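PDB 2QJ8: Mlr6093 protein from Mesorhizobium loti, which probably acts as a zinc-dependent hydrolase of the aspartoacylase family, cleaving amide or ester bonds. Local coordinates for residues P270-M275 and D282-L287. Numbering follows the deposited sequence. Where two conformers were deposited one is given.
Sequences PRCSVM and DVVGVL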
# COMPACT_ATOMS: atom_id res chain seq x y z
N PRO A 270 -3.78 -13.37 0.89
CA PRO A 270 -4.50 -13.58 -0.36
C PRO A 270 -3.96 -14.81 -1.14
O PRO A 270 -2.78 -15.12 -1.08
CB PRO A 270 -4.24 -12.29 -1.15
CG PRO A 270 -2.98 -11.76 -0.60
CD PRO A 270 -2.98 -12.13 0.85
N ARG A 271 -4.85 -15.51 -1.81
CA ARG A 271 -4.52 -16.69 -2.63
C ARG A 271 -5.03 -16.52 -4.10
O ARG A 271 -5.17 -17.48 -4.82
CB ARG A 271 -5.05 -17.94 -1.94
CG ARG A 271 -4.26 -18.36 -0.68
CD ARG A 271 -2.98 -19.10 -1.09
NE ARG A 271 -2.10 -19.48 0.02
CZ ARG A 271 -2.23 -20.54 0.82
NH1 ARG A 271 -3.25 -21.40 0.70
NH2 ARG A 271 -1.34 -20.74 1.79
N CYS A 272 -5.27 -15.28 -4.53
CA CYS A 272 -5.70 -14.98 -5.89
C CYS A 272 -5.44 -13.50 -6.14
O CYS A 272 -5.25 -12.73 -5.19
CB CYS A 272 -7.17 -15.36 -6.12
SG CYS A 272 -8.28 -14.45 -5.10
N SER A 273 -5.41 -13.13 -7.41
CA SER A 273 -5.13 -11.76 -7.84
C SER A 273 -6.33 -11.11 -8.48
O SER A 273 -7.23 -11.80 -8.93
CB SER A 273 -3.99 -11.77 -8.85
OG SER A 273 -2.79 -12.20 -8.24
N VAL A 274 -6.32 -9.77 -8.55
CA VAL A 274 -7.41 -9.03 -9.21
C VAL A 274 -7.51 -9.53 -10.66
O VAL A 274 -6.50 -9.82 -11.27
CB VAL A 274 -7.23 -7.51 -9.11
CG1 VAL A 274 -8.15 -6.79 -10.07
CG2 VAL A 274 -7.45 -7.05 -7.66
N MSE A 275 -8.73 -9.72 -11.15
CA MSE A 275 -9.08 -10.24 -12.49
C MSE A 275 -9.07 -11.76 -12.64
O MSE A 275 -9.51 -12.25 -13.68
CB MSE A 275 -8.29 -9.58 -13.65
CG MSE A 275 -8.34 -8.03 -13.66
SE MSE A 275 -10.15 -7.29 -13.63
CE MSE A 275 -10.80 -7.99 -15.34
N ASP A 282 -13.41 -22.30 -4.67
CA ASP A 282 -11.96 -22.04 -4.68
C ASP A 282 -11.54 -21.22 -3.47
O ASP A 282 -12.27 -20.31 -3.06
CB ASP A 282 -11.51 -21.26 -5.93
CG ASP A 282 -11.39 -22.13 -7.17
OD1 ASP A 282 -11.61 -23.35 -7.10
OD2 ASP A 282 -11.06 -21.57 -8.23
N VAL A 283 -10.36 -21.54 -2.93
CA VAL A 283 -9.79 -20.79 -1.82
C VAL A 283 -9.31 -19.44 -2.38
O VAL A 283 -8.47 -19.41 -3.29
CB VAL A 283 -8.63 -21.55 -1.15
CG1 VAL A 283 -7.97 -20.71 -0.05
CG2 VAL A 283 -9.14 -22.90 -0.58
N VAL A 284 -9.90 -18.36 -1.87
CA VAL A 284 -9.57 -17.01 -2.28
C VAL A 284 -8.48 -16.45 -1.34
O VAL A 284 -7.65 -15.67 -1.77
CB VAL A 284 -10.86 -16.13 -2.38
CG1 VAL A 284 -10.54 -14.65 -2.46
CG2 VAL A 284 -11.69 -16.59 -3.59
N GLY A 285 -8.48 -16.89 -0.09
CA GLY A 285 -7.46 -16.52 0.87
C GLY A 285 -7.47 -17.45 2.05
O GLY A 285 -8.36 -18.30 2.19
N VAL A 286 -6.46 -17.30 2.89
CA VAL A 286 -6.27 -18.11 4.08
C VAL A 286 -6.09 -17.19 5.29
O VAL A 286 -5.46 -16.15 5.18
CB VAL A 286 -5.03 -19.03 3.88
CG1 VAL A 286 -4.61 -19.69 5.17
CG2 VAL A 286 -5.33 -20.08 2.81
N LEU A 287 -6.64 -17.59 6.44
CA LEU A 287 -6.52 -16.82 7.66
C LEU A 287 -5.64 -17.61 8.62
O LEU A 287 -5.91 -18.75 8.95
CB LEU A 287 -7.91 -16.57 8.25
CG LEU A 287 -8.04 -15.63 9.44
CD1 LEU A 287 -7.84 -14.18 9.01
CD2 LEU A 287 -9.41 -15.80 10.03
O HOH W 1 -7.15 -20.27 -5.28
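Val283 meets Arg271 mainly through its carbonyl: its O lies 4.0 Å from Arg271 CB, while its CG1 stays 4.4 Å from Arg271 CG. A water donates to that same O and, weakly, to Arg271 O, bridging the two segments. Arg271 N donates to Val284 O (2.8 Å, 150° at the hydrogen), approaching 34° from the carbonyl plane. The valine's CG1, anti to its own backbone N (chi1 166°), touches Cys272 SG at 3.5 Å, an apolar contact between two side chains that both also reach Ile311. Gly285 pairs with Pro270 as an antiparallel non-hydrogen-bonded pair, their CA atoms 4.3 Å apart; on the other edge of the strand Val284 and Gly285 both face Ile300, forming a classic beta bulge. Val286 then lies across the arginine's outer end: in one of its two conformers its CG2 sits over one face of the Arg271 guanidinium, nearest NH1, though the closeness of this approach is doubtful because the side chain has an alternate position. Strand 283-288 runs between 298-301 and 266-270 in a four-stranded antiparallel sheet, while Pro270, Cys272 and Val284 pack on Ile311 of strand 306-312.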